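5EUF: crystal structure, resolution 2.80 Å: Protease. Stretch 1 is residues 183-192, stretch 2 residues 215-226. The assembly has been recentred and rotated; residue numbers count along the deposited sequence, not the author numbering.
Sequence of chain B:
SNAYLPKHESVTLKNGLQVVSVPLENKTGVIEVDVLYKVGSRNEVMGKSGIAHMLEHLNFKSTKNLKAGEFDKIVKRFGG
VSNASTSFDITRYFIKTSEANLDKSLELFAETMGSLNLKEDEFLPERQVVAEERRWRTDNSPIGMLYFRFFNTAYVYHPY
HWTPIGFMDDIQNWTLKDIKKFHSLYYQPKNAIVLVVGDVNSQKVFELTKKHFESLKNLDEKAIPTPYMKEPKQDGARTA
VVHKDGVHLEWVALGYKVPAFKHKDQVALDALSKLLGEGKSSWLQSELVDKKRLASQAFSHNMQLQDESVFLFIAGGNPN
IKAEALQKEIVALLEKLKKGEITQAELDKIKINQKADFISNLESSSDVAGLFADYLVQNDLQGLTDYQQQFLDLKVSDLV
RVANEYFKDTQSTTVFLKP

Stretch 1, residues 183-192: HSLYYQPKNA
Stretch 2 (215-226) SLKNLDEKAIPT

How do the two stretches lie against each other? Stretch 1 ends a helix at 183-186; Y187 (phi/psi -107/36) leaves helical values, Q188 extends at -79/151, and P189-K190 make a 3-10 turn, closed by N191 N to Q188 O at 2.8 Å. Stretch 2 has no regular structure. Y186 CA lies 7.3 Å from I224 CA and Q188 CA 5.4 Å from N218 CA, so numbering falls along stretch 2 as it rises along stretch 1. Together the two sides bury 613 Å².

What pins the turn to stretch 2? Two hydrogen bonds, each joining a side-chain amide oxygen to a backbone NH across the gap. Q188 (chi1 m, chi2 t, chi3 44°) reaches out so that L219 N donates to Q188 OE1 at 3.1 Å, nearly straight at 169°. N218 (chi1 m, chi2 -50°) answers: K190 N donates to N218 OD1 at 3.1 Å; the K190 side chain is modelled only as far as CB. Q188 NE2 turns back to L185 O at 2.9 Å, tying the helix end to the reaching side chain.

Which bump fills which hollow? I224, with 101 Å² covered, points toward stretch 1 with both chi angles m. Its CD1 lies 3.5 Å from both L185 O and Q188 NE2, while I224 CG2 meets Y186 CE1 at 3.7 Å, oblique to the ring. I224 CG1 also comes within 4.3 Å of N191 CG, whose ND2 donates to Y186 O at 2.7 Å. A branched, apolar side chain suits this pocket, touching several walls at once.

What closes the flanks? P189, C-gamma exo, has no NH to offer and lays apolar ring carbons against stretch 2, P189 CG 4.1 Å from L216 CB; its CD sits 3.1 Å from N218 OD1, the oxygen that the next residue's NH takes. L185 (t, p) brings CD1 to 3.9 Å from P225 CD, an apolar contact, and L219 (t, p) covers the S184 carbonyl, L219 CD2 resting 3.8 Å from S184 O in van der Waals contact.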

ATOM      1  N   HIS B 183     -16.164   1.669  13.971  1.00 31.37           N
ATOM      2  CA  HIS B 183     -17.534   2.168  13.968  1.00 29.64           C
ATOM      3  C   HIS B 183     -17.757   3.267  15.000  1.00 40.00           C
ATOM      4  O   HIS B 183     -18.228   4.353  14.663  1.00 41.16           O
ATOM      5  CB  HIS B 183     -18.524   1.031  14.215  1.00 19.82           C
ATOM      6  CG  HIS B 183     -19.948   1.487  14.287  1.00 25.31           C
ATOM      7  ND1 HIS B 183     -20.594   1.720  15.482  1.00 26.79           N
ATOM      8  CD2 HIS B 183     -20.843   1.772  13.313  1.00 29.70           C
ATOM      9  CE1 HIS B 183     -21.831   2.119  15.240  1.00 34.76           C
ATOM     10  NE2 HIS B 183     -22.007   2.159  13.932  1.00 45.29           N
ATOM     11  N   SER B 184     -17.414   2.984  16.253  1.00 40.05           N
ATOM     12  CA  SER B 184     -17.627   3.937  17.340  1.00 49.53           C
ATOM     13  C   SER B 184     -16.830   5.224  17.133  1.00 39.77           C
ATOM     14  O   SER B 184     -17.172   6.272  17.682  1.00 21.80           O
ATOM     15  CB  SER B 184     -17.258   3.309  18.686  1.00 49.22           C
ATOM     16  OG  SER B 184     -15.861   3.095  18.779  1.00 50.01           O
ATOM     17  N   LEU B 185     -15.768   5.140  16.338  1.00 30.60           N
ATOM     18  CA  LEU B 185     -14.940   6.304  16.056  1.00 38.49           C
ATOM     19  C   LEU B 185     -15.506   7.138  14.913  1.00 33.64           C
ATOM     20  O   LEU B 185     -15.540   8.365  14.988  1.00 39.95           O
ATOM     21  CB  LEU B 185     -13.510   5.878  15.725  1.00 37.64           C
ATOM     22  CG  LEU B 185     -12.572   6.982  15.231  1.00 33.70           C
ATOM     23  CD1 LEU B 185     -12.437   8.080  16.270  1.00 21.13           C
ATOM     24  CD2 LEU B 185     -11.210   6.408  14.876  1.00 45.68           C
ATOM     25  N   TYR B 186     -15.959   6.468  13.859  1.00 32.45           N
ATOM     26  CA  TYR B 186     -16.351   7.161  12.639  1.00 31.17           C
ATOM     27  C   TYR B 186     -17.864   7.337  12.472  1.00 32.36           C
ATOM     28  O   TYR B 186     -18.308   8.059  11.580  1.00 17.02           O
ATOM     29  CB  TYR B 186     -15.778   6.429  11.427  1.00 20.61           C
ATOM     30  CG  TYR B 186     -14.279   6.579  11.279  1.00 28.08           C
ATOM     31  CD1 TYR B 186     -13.721   7.782  10.863  1.00 19.77           C
ATOM     32  CD2 TYR B 186     -13.422   5.518  11.551  1.00 29.31           C
ATOM     33  CE1 TYR B 186     -12.350   7.927  10.725  1.00 25.95           C
ATOM     34  CE2 TYR B 186     -12.051   5.654  11.415  1.00 27.14           C
ATOM     35  CZ  TYR B 186     -11.521   6.861  11.003  1.00 39.31           C
ATOM     36  OH  TYR B 186     -10.157   7.001  10.868  1.00 41.71           O
ATOM     37  N   TYR B 187     -18.652   6.692  13.329  1.00 30.18           N
ATOM     38  CA  TYR B 187     -20.106   6.855  13.290  1.00 26.46           C
ATOM     39  C   TYR B 187     -20.609   7.684  14.468  1.00 27.15           C
ATOM     40  O   TYR B 187     -21.679   7.421  15.016  1.00 31.66           O
ATOM     41  CB  TYR B 187     -20.811   5.498  13.273  1.00 21.14           C
ATOM     42  CG  TYR B 187     -20.845   4.831  11.917  1.00 24.28           C
ATOM     43  CD1 TYR B 187     -19.683   4.660  11.175  1.00 30.69           C
ATOM     44  CD2 TYR B 187     -22.037   4.350  11.389  1.00 26.46           C
ATOM     45  CE1 TYR B 187     -19.709   4.046   9.939  1.00 29.43           C
ATOM     46  CE2 TYR B 187     -22.073   3.730  10.151  1.00 27.39           C
ATOM     47  CZ  TYR B 187     -20.905   3.580   9.432  1.00 25.40           C
ATOM     48  OH  TYR B 187     -20.930   2.965   8.201  1.00 27.54           O
ATOM     49  N   GLN B 188     -19.824   8.677  14.862  1.00 36.75           N
ATOM     50  CA  GLN B 188     -20.261   9.631  15.866  1.00 20.51           C
ATOM     51  C   GLN B 188     -21.188  10.649  15.217  1.00 31.12           C
ATOM     52  O   GLN B 188     -21.065  10.927  14.024  1.00 28.65           O
ATOM     53  CB  GLN B 188     -19.067  10.335  16.509  1.00 21.11           C
ATOM     54  CG  GLN B 188     -17.990   9.402  17.023  1.00 35.95           C
ATOM     55  CD  GLN B 188     -16.888  10.141  17.754  1.00 50.55           C
ATOM     56  OE1 GLN B 188     -17.153  11.037  18.557  1.00 53.92           O
ATOM     57  NE2 GLN B 188     -15.642   9.778  17.474  1.00 50.73           N
ATOM     58  N   PRO B 189     -22.131  11.195  15.996  1.00 31.94           N
ATOM     59  CA  PRO B 189     -23.017  12.266  15.528  1.00 31.87           C
ATOM     60  C   PRO B 189     -22.246  13.452  14.944  1.00 37.15           C
ATOM     61  O   PRO B 189     -22.682  14.041  13.956  1.00 38.79           O
ATOM     62  CB  PRO B 189     -23.766  12.676  16.799  1.00 33.40           C
ATOM     63  CG  PRO B 189     -23.786  11.439  17.627  1.00 38.20           C
ATOM     64  CD  PRO B 189     -22.491  10.728  17.347  1.00 34.64           C
ATOM     65  N   LYS B 190     -21.107  13.782  15.548  1.00 38.81           N
ATOM     66  CA  LYS B 190     -20.260  14.872  15.069  1.00 28.22           C
ATOM     67  C   LYS B 190     -19.695  14.583  13.677  1.00 38.33           C
ATOM     68  O   LYS B 190     -19.216  15.486  12.990  1.00 41.27           O
ATOM     69  CB  LYS B 190     -19.116  15.126  16.055  1.00 22.24           C
ATOM     70  N   ASN B 191     -19.756  13.319  13.267  1.00 24.77           N
ATOM     71  CA  ASN B 191     -19.232  12.905  11.975  1.00 18.21           C
ATOM     72  C   ASN B 191     -20.355  12.515  11.018  1.00 39.18           C
ATOM     73  O   ASN B 191     -20.108  11.955   9.949  1.00 44.00           O
ATOM     74  CB  ASN B 191     -18.255  11.735  12.153  1.00 31.11           C
ATOM     75  CG  ASN B 191     -17.367  11.517  10.938  1.00 34.79           C
ATOM     76  OD1 ASN B 191     -16.962  12.470  10.271  1.00 35.92           O
ATOM     77  ND2 ASN B 191     -17.068  10.257  10.643  1.00 16.75           N
ATOM     78  N   ALA B 192     -21.592  12.819  11.399  1.00 37.09           N
ATOM     79  CA  ALA B 192     -22.750  12.394  10.615  1.00 35.10           C
ATOM     80  C   ALA B 192     -23.629  13.560  10.171  1.00 17.93           C
ATOM     81  O   ALA B 192     -23.658  14.613  10.808  1.00 35.83           O
ATOM     82  CB  ALA B 192     -23.575  11.392  11.405  1.00 28.07           C
ATOM     83  N   SER B 215     -30.087  13.877  21.540  1.00 51.10           N
ATOM     84  CA  SER B 215     -29.675  13.271  22.801  1.00 45.17           C
ATOM     85  C   SER B 215     -28.583  12.214  22.624  1.00 41.67           C
ATOM     86  O   SER B 215     -28.057  11.690  23.605  1.00 49.47           O
ATOM     87  CB  SER B 215     -30.886  12.658  23.506  1.00 35.81           C
ATOM     88  OG  SER B 215     -31.742  12.015  22.578  1.00 44.56           O
ATOM     89  N   LEU B 216     -28.239  11.903  21.378  1.00 35.94           N
ATOM     90  CA  LEU B 216     -27.174  10.938  21.109  1.00 36.64           C
ATOM     91  C   LEU B 216     -25.816  11.530  21.466  1.00 36.72           C
ATOM     92  O   LEU B 216     -25.561  12.709  21.226  1.00 45.87           O
ATOM     93  CB  LEU B 216     -27.192  10.494  19.644  1.00 25.34           C
ATOM     94  CG  LEU B 216     -28.376   9.614  19.235  1.00 36.29           C
ATOM     95  CD1 LEU B 216     -28.146   9.002  17.871  1.00 40.15           C
ATOM     96  CD2 LEU B 216     -28.626   8.529  20.270  1.00 36.73           C
ATOM     97  N   LYS B 217     -24.946  10.707  22.040  1.00 30.76           N
ATOM     98  CA  LYS B 217     -23.671  11.197  22.544  1.00 32.95           C
ATOM     99  C   LYS B 217     -22.507  10.838  21.626  1.00 31.13           C
ATOM    100  O   LYS B 217     -22.566   9.867  20.874  1.00 37.92           O
ATOM    101  CB  LYS B 217     -23.412  10.651  23.953  1.00 34.90           C
ATOM    102  CG  LYS B 217     -24.511  10.967  24.963  1.00 37.72           C
ATOM    103  CD  LYS B 217     -24.821  12.460  25.012  1.00 41.18           C
ATOM    104  CE  LYS B 217     -26.019  12.748  25.909  1.00 50.29           C
ATOM    105  NZ  LYS B 217     -26.514  14.150  25.767  1.00 51.80           N
ATOM    106  N   ASN B 218     -21.451  11.642  21.688  1.00 41.50           N
ATOM    107  CA  ASN B 218     -20.214  11.339  20.985  1.00 37.27           C
ATOM    108  C   ASN B 218     -19.324  10.445  21.840  1.00 45.20           C
ATOM    109  O   ASN B 218     -19.658  10.132  22.983  1.00 51.90           O
ATOM    110  CB  ASN B 218     -19.472  12.626  20.613  1.00 33.26           C
ATOM    111  CG  ASN B 218     -20.156  13.394  19.497  1.00 29.68           C
ATOM    112  OD1 ASN B 218     -20.496  12.831  18.458  1.00 29.84           O
ATOM    113  ND2 ASN B 218     -20.360  14.688  19.709  1.00 30.98           N
ATOM    114  N   LEU B 219     -18.191  10.034  21.284  1.00 53.34           N
ATOM    115  CA  LEU B 219     -17.262   9.172  22.001  1.00 41.84           C
ATOM    116  C   LEU B 219     -16.386   9.999  22.930  1.00 46.54           C
ATOM    117  O   LEU B 219     -16.140   9.617  24.075  1.00 45.30           O
ATOM    118  CB  LEU B 219     -16.401   8.378  21.019  1.00 37.66           C
ATOM    119  CG  LEU B 219     -15.494   7.312  21.632  1.00 40.92           C
ATOM    120  CD1 LEU B 219     -16.320   6.282  22.387  1.00 47.38           C
ATOM    121  CD2 LEU B 219     -14.656   6.648  20.553  1.00 47.90           C
ATOM    122  N   ASP B 220     -15.916  11.134  22.425  1.00 50.79           N
ATOM    123  CA  ASP B 220     -15.097  12.048  23.210  1.00 59.09           C
ATOM    124  C   ASP B 220     -15.127  13.450  22.614  1.00 56.27           C
ATOM    125  O   ASP B 220     -15.934  13.744  21.734  1.00 49.24           O
ATOM    126  CB  ASP B 220     -13.654  11.538  23.308  1.00 72.22           C
ATOM    127  CG  ASP B 220     -13.076  11.126  21.963  1.00 75.00           C
ATOM    128  OD1 ASP B 220     -13.438  11.734  20.933  1.00 74.95           O
ATOM    129  OD2 ASP B 220     -12.251  10.190  21.940  1.00 77.15           O
ATOM    130  N   GLU B 221     -14.235  14.311  23.095  1.00 63.64           N
ATOM    131  CA  GLU B 221     -14.208  15.703  22.669  1.00 66.12           C
ATOM    132  C   GLU B 221     -13.220  15.941  21.529  1.00 59.76           C
ATOM    133  O   GLU B 221     -13.366  16.897  20.768  1.00 55.56           O
ATOM    134  CB  GLU B 221     -13.865  16.613  23.854  1.00 91.79           C
ATOM    135  CG  GLU B 221     -12.420  16.511  24.349  1.00111.62           C
ATOM    136  CD  GLU B 221     -12.156  15.275  25.197  1.00115.35           C
ATOM    137  OE1 GLU B 221     -13.131  14.615  25.619  1.00113.31           O
ATOM    138  OE2 GLU B 221     -10.970  14.967  25.443  1.00112.03           O
ATOM    139  N   LYS B 222     -12.220  15.070  21.409  1.00 61.07           N
ATOM    140  CA  LYS B 222     -11.164  15.254  20.415  1.00 63.06           C
ATOM    141  C   LYS B 222     -11.641  14.914  19.006  1.00 59.17           C
ATOM    142  O   LYS B 222     -12.416  13.978  18.808  1.00 73.61           O
ATOM    143  CB  LYS B 222      -9.928  14.425  20.780  1.00 70.07           C
ATOM    144  CG  LYS B 222     -10.219  13.082  21.432  1.00 68.13           C
ATOM    145  CD  LYS B 222      -8.947  12.477  22.017  1.00 63.53           C
ATOM    146  CE  LYS B 222      -9.238  11.191  22.779  1.00 68.18           C
ATOM    147  NZ  LYS B 222      -8.010  10.613  23.396  1.00 66.13           N
ATOM    148  N   ALA B 223     -11.160  15.683  18.033  1.00 58.25           N
ATOM    149  CA  ALA B 223     -11.648  15.613  16.657  1.00 56.45           C
ATOM    150  C   ALA B 223     -11.314  14.295  15.967  1.00 47.24           C
ATOM    151  O   ALA B 223     -10.377  13.598  16.354  1.00 28.36           O
ATOM    152  CB  ALA B 223     -11.089  16.778  15.851  1.00 48.94           C
ATOM    153  N   ILE B 224     -12.095  13.968  14.938  1.00 51.20           N
ATOM    154  CA  ILE B 224     -11.885  12.762  14.143  1.00 55.84           C
ATOM    155  C   ILE B 224     -10.526  12.814  13.449  1.00 48.10           C
ATOM    156  O   ILE B 224     -10.190  13.821  12.824  1.00 55.17           O
ATOM    157  CB  ILE B 224     -12.997  12.584  13.080  1.00 55.57           C
ATOM    158  CG1 ILE B 224     -14.381  12.822  13.692  1.00 41.13           C
ATOM    159  CG2 ILE B 224     -12.914  11.208  12.429  1.00 53.43           C
ATOM    160  CD1 ILE B 224     -14.785  11.799  14.727  1.00 34.31           C
ATOM    161  N   PRO B 225      -9.733  11.735  13.568  1.00 42.35           N
ATOM    162  CA  PRO B 225      -8.411  11.664  12.933  1.00 34.15           C
ATOM    163  C   PRO B 225      -8.465  11.878  11.420  1.00 32.64           C
ATOM    164  O   PRO B 225      -9.209  11.188  10.721  1.00 36.59           O
ATOM    165  CB  PRO B 225      -7.938  10.244  13.265  1.00 25.40           C
ATOM    166  CG  PRO B 225      -8.665   9.890  14.514  1.00 32.27           C
ATOM    167  CD  PRO B 225     -10.011  10.548  14.397  1.00 44.28           C
ATOM    168  N   THR B 226      -7.681  12.834  10.933  1.00 30.83           N
ATOM    169  CA  THR B 226      -7.613  13.137   9.508  1.00 30.40           C
ATOM    170  C   THR B 226      -6.452  12.394   8.856  1.00 43.25           C
ATOM    171  O   THR B 226      -5.316  12.496   9.323  1.00 44.53           O
ATOM    172  CB  THR B 226      -7.445  14.651   9.260  1.00 41.90           C
ATOM    173  OG1 THR B 226      -8.519  15.366   9.883  1.00 59.16           O
ATOM    174  CG2 THR B 226      -7.431  14.956   7.769  1.00 56.12           C
TER